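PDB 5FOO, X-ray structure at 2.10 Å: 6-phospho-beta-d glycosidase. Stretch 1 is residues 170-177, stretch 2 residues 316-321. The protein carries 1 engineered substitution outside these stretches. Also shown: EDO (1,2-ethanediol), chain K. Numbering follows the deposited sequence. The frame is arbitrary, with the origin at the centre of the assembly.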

ATOM      1  N   VAL A 170       0.347  -0.830  11.673  1.00 23.99           N
ATOM      2  CA  VAL A 170       0.923  -1.043  12.952  1.00 25.73           C
ATOM      3  C   VAL A 170       1.415   0.320  13.495  1.00 30.57           C
ATOM      4  O   VAL A 170       1.113   0.650  14.621  1.00 27.64           O
ATOM      5  CB  VAL A 170       2.140  -1.927  12.833  1.00 27.65           C
ATOM      6  CG1 VAL A 170       2.976  -1.934  14.126  1.00 27.91           C
ATOM      7  CG2 VAL A 170       1.768  -3.345  12.457  1.00 27.02           C
ATOM      8  N   GLU A 171       2.168   1.075  12.683  1.00 27.71           N
ATOM      9  CA  GLU A 171       2.731   2.335  13.093  1.00 29.66           C
ATOM     10  C   GLU A 171       1.684   3.399  13.270  1.00 33.32           C
ATOM     11  O   GLU A 171       1.607   4.008  14.363  1.00 26.52           O
ATOM     12  CB  GLU A 171       3.894   2.787  12.180  1.00 34.38           C
ATOM     13  CG  GLU A 171       5.096   1.875  12.501  1.00 39.41           C
ATOM     14  CD  GLU A 171       6.428   2.192  11.788  0.70 49.10           C
ATOM     15  OE1 GLU A 171       6.352   3.034  10.837  1.00 46.96           O
ATOM     16  OE2 GLU A 171       7.525   1.577  12.207  1.00 39.36           O
ATOM     17  N   GLY A 172       0.818   3.549  12.264  1.00 29.42           N
ATOM     18  CA  GLY A 172      -0.286   4.513  12.294  1.00 27.88           C
ATOM     19  C   GLY A 172      -1.218   4.394  13.482  1.00 30.36           C
ATOM     20  O   GLY A 172      -1.506   5.434  14.164  1.00 33.98           O
ATOM     21  N   SER A 173      -1.697   3.180  13.739  1.00 26.17           N
ATOM     22  CA  SER A 173      -2.665   2.932  14.772  1.00 28.79           C
ATOM     23  C   SER A 173      -2.026   2.834  16.179  1.00 31.98           C
ATOM     24  O   SER A 173      -2.647   3.220  17.191  1.00 29.56           O
ATOM     25  CB  SER A 173      -3.522   1.665  14.449  1.00 30.19           C
ATOM     26  OG  SER A 173      -4.595   1.955  13.515  1.00 30.24           O
ATOM     27  N   TYR A 174      -0.807   2.322  16.264  1.00 29.04           N
ATOM     28  CA  TYR A 174      -0.279   1.938  17.569  1.00 29.39           C
ATOM     29  C   TYR A 174       1.071   2.552  18.001  1.00 30.31           C
ATOM     30  O   TYR A 174       1.489   2.269  19.079  1.00 26.62           O
ATOM     31  CB  TYR A 174      -0.263   0.413  17.688  1.00 27.61           C
ATOM     32  CG  TYR A 174      -1.674  -0.218  17.660  1.00 28.99           C
ATOM     33  CD1 TYR A 174      -2.439  -0.264  18.798  1.00 28.21           C
ATOM     34  CD2 TYR A 174      -2.249  -0.725  16.453  1.00 26.68           C
ATOM     35  CE1 TYR A 174      -3.723  -0.803  18.807  1.00 31.54           C
ATOM     36  CE2 TYR A 174      -3.536  -1.301  16.447  1.00 28.46           C
ATOM     37  CZ  TYR A 174      -4.279  -1.347  17.623  1.00 29.04           C
ATOM     38  OH  TYR A 174      -5.556  -1.861  17.666  1.00 25.94           O
ATOM     39  N   LEU A 175       1.715   3.390  17.179  1.00 30.35           N
ATOM     40  CA  LEU A 175       3.049   3.986  17.511  1.00 34.45           C
ATOM     41  C   LEU A 175       3.125   5.496  17.268  1.00 34.56           C
ATOM     42  O   LEU A 175       3.545   6.224  18.129  1.00 32.56           O
ATOM     43  CB  LEU A 175       4.209   3.296  16.752  1.00 32.63           C
ATOM     44  CG  LEU A 175       4.427   1.836  17.206  1.00 35.89           C
ATOM     45  CD1 LEU A 175       5.338   1.051  16.234  1.00 34.04           C
ATOM     46  CD2 LEU A 175       4.967   1.732  18.628  1.00 34.41           C
ATOM     47  N   MET A 176       2.674   5.968  16.112  1.00 37.06           N
ATOM     48  CA  MET A 176       3.002   7.302  15.627  1.00 36.29           C
ATOM     49  C   MET A 176       1.809   8.203  15.438  1.00 33.24           C
ATOM     50  O   MET A 176       1.948   9.269  14.873  1.00 29.27           O
ATOM     51  CB  MET A 176       3.736   7.174  14.280  1.00 40.38           C
ATOM     52  CG  MET A 176       4.966   6.261  14.265  1.00 51.85           C
ATOM     53  SD  MET A 176       6.422   6.978  15.064  1.00 78.26           S
ATOM     54  CE  MET A 176       6.954   8.324  13.956  1.00 67.36           C
ATOM     55  N   GLN A 177       0.621   7.743  15.810  1.00 31.65           N
ATOM     56  CA  GLN A 177      -0.583   8.580  15.854  1.00 32.04           C
ATOM     57  C   GLN A 177      -1.126   9.153  14.543  1.00 29.70           C
ATOM     58  O   GLN A 177      -1.602  10.247  14.524  1.00 30.17           O
ATOM     59  CB  GLN A 177      -0.428   9.663  16.941  1.00 32.56           C
ATOM     60  CG  GLN A 177       0.012   9.079  18.263  1.00 34.04           C
ATOM     61  CD  GLN A 177       0.159  10.163  19.340  1.00 42.25           C
ATOM     62  OE1 GLN A 177       1.257  10.524  19.714  1.00 33.98           O
ATOM     63  NE2 GLN A 177      -0.943  10.656  19.828  1.00 40.21           N
ATOM     64  N   SER A 316       6.352   3.510  26.386  1.00 43.85           N
ATOM     65  CA  SER A 316       5.911   2.324  25.674  1.00 37.72           C
ATOM     66  C   SER A 316       7.119   1.840  24.825  1.00 33.11           C
ATOM     67  O   SER A 316       7.956   2.639  24.456  1.00 36.14           O
ATOM     68  CB  SER A 316       4.754   2.767  24.806  1.00 39.19           C
ATOM     69  OG  SER A 316       4.299   1.746  23.980  1.00 49.47           O
ATOM     70  N   TRP A 317       7.213   0.562  24.508  1.00 29.86           N
ATOM     71  CA  TRP A 317       8.158   0.075  23.512  1.00 30.73           C
ATOM     72  C   TRP A 317       7.944   0.772  22.148  1.00 33.10           C
ATOM     73  O   TRP A 317       6.831   1.120  21.776  1.00 33.37           O
ATOM     74  CB  TRP A 317       8.111  -1.458  23.376  1.00 32.56           C
ATOM     75  CG  TRP A 317       9.267  -2.011  22.549  1.00 32.96           C
ATOM     76  CD1 TRP A 317      10.499  -2.340  22.995  1.00 32.18           C
ATOM     77  CD2 TRP A 317       9.280  -2.255  21.129  1.00 31.05           C
ATOM     78  NE1 TRP A 317      11.268  -2.812  21.943  1.00 31.94           N
ATOM     79  CE2 TRP A 317      10.547  -2.735  20.794  1.00 30.05           C
ATOM     80  CE3 TRP A 317       8.343  -2.113  20.114  1.00 32.77           C
ATOM     81  CZ2 TRP A 317      10.899  -3.076  19.481  1.00 29.66           C
ATOM     82  CZ3 TRP A 317       8.718  -2.478  18.783  1.00 29.77           C
ATOM     83  CH2 TRP A 317       9.961  -2.938  18.503  1.00 26.75           C
ATOM     84  N   SER A 318       9.062   1.053  21.478  1.00 32.53           N
ATOM     85  CA  SER A 318       9.065   1.566  20.128  1.00 35.96           C
ATOM     86  C   SER A 318      10.330   1.064  19.407  1.00 35.37           C
ATOM     87  O   SER A 318      11.369   0.942  20.023  1.00 29.88           O
ATOM     88  CB  SER A 318       9.054   3.105  20.108  1.00 35.59           C
ATOM     89  OG  SER A 318       9.484   3.539  18.846  1.00 36.56           O
ATOM     90  N   PRO A 319      10.248   0.794  18.086  1.00 33.73           N
ATOM     91  CA  PRO A 319      11.454   0.449  17.311  1.00 31.61           C
ATOM     92  C   PRO A 319      12.475   1.570  17.311  1.00 31.87           C
ATOM     93  O   PRO A 319      13.691   1.313  17.222  1.00 30.64           O
ATOM     94  CB  PRO A 319      10.894   0.165  15.876  1.00 33.57           C
ATOM     95  CG  PRO A 319       9.556   0.853  15.836  1.00 32.07           C
ATOM     96  CD  PRO A 319       9.025   0.777  17.270  1.00 31.76           C
ATOM     97  N   GLU A 320      11.983   2.799  17.476  1.00 32.11           N
ATOM     98  CA  GLU A 320      12.809   4.006  17.588  1.00 32.22           C
ATOM     99  C   GLU A 320      13.620   4.176  18.871  1.00 31.12           C
ATOM    100  O   GLU A 320      14.395   5.149  19.004  1.00 33.23           O
ATOM    101  CB  GLU A 320      11.986   5.281  17.288  1.00 34.48           C
ATOM    102  CG  GLU A 320      11.375   5.259  15.884  1.00 41.49           C
ATOM    103  CD  GLU A 320      11.040   6.631  15.298  1.00 42.75           C
ATOM    104  OE1 GLU A 320      10.943   7.624  16.037  1.00 42.32           O
ATOM    105  OE2 GLU A 320      10.828   6.710  14.070  1.00 49.57           O
ATOM    106  N   TRP A 321      13.522   3.219  19.769  1.00 32.02           N
ATOM    107  CA  TRP A 321      14.520   3.058  20.811  1.00 34.10           C
ATOM    108  C   TRP A 321      15.883   2.827  20.201  1.00 38.55           C
ATOM    109  O   TRP A 321      16.836   3.112  20.855  1.00 37.55           O
ATOM    110  CB  TRP A 321      14.285   1.808  21.679  1.00 34.74           C
ATOM    111  CG  TRP A 321      13.102   1.823  22.705  1.00 36.32           C
ATOM    112  CD1 TRP A 321      12.103   2.731  22.799  1.00 32.03           C
ATOM    113  CD2 TRP A 321      12.857   0.838  23.732  1.00 33.50           C
ATOM    114  NE1 TRP A 321      11.251   2.382  23.839  1.00 35.17           N
ATOM    115  CE2 TRP A 321      11.706   1.232  24.426  1.00 35.74           C
ATOM    116  CE3 TRP A 321      13.529  -0.316  24.142  1.00 37.42           C
ATOM    117  CZ2 TRP A 321      11.184   0.491  25.514  1.00 37.00           C
ATOM    118  CZ3 TRP A 321      13.006  -1.065  25.198  1.00 38.94           C
ATOM    119  CH2 TRP A 321      11.837  -0.665  25.858  1.00 36.47           C
TER
HETATM  120  C1  EDO K1468      15.312   7.087  21.574  0.80 47.30           C
HETATM  121  O1  EDO K1468      16.161   6.050  22.148  0.80 40.66           O
HETATM  122  C2  EDO K1468      13.859   6.901  22.021  0.80 50.65           C
HETATM  123  O2  EDO K1468      13.012   7.363  20.955  0.80 60.92           O

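The end of a helix (170-174) and the residues after it pack against a loop that turns into a 3-10 segment (319-321); no hydrogen bond crosses, and the contact, 194 Å² summed over both sides, rests on van der Waals packing. Leu 175, the first residue to leave helical phi/psi, has the largest area covered by the other stretch, 59 Å². Its CA-to-CB bond points toward the second stretch, and the m,t rotamer spreads the two methyls over it: CD1 lies 3.8 Å from CD of Pro 319, an apolar contact, while CD2 lies 3.7 Å from O of Trp 317. The compact, buried proline ring offers carbon for leucine to pack on. The CA-to-CB bond of Glu 171 points sideways, but its m,t chain extends until OE2 is 4.2 Å from CG of Pro 319; that oxygen is hydrogen-bonded elsewhere in the structure. That of Met 176 is also sideways; its flexible chain, m at all three chi angles, brings CE to 4.2 Å from OE2 of Glu 320. The backbone after the helix is tied back by two hydrogen bonds: N of Leu 175 and N of Met 176 both donate to O of Glu 171, at 2.9 and 2.8 Å. In the second stretch, Ser 318, chi1 t, accepts at OG from N of Glu 320 (2.9 Å), and its O accepts from N of Trp 321 (3.1 Å).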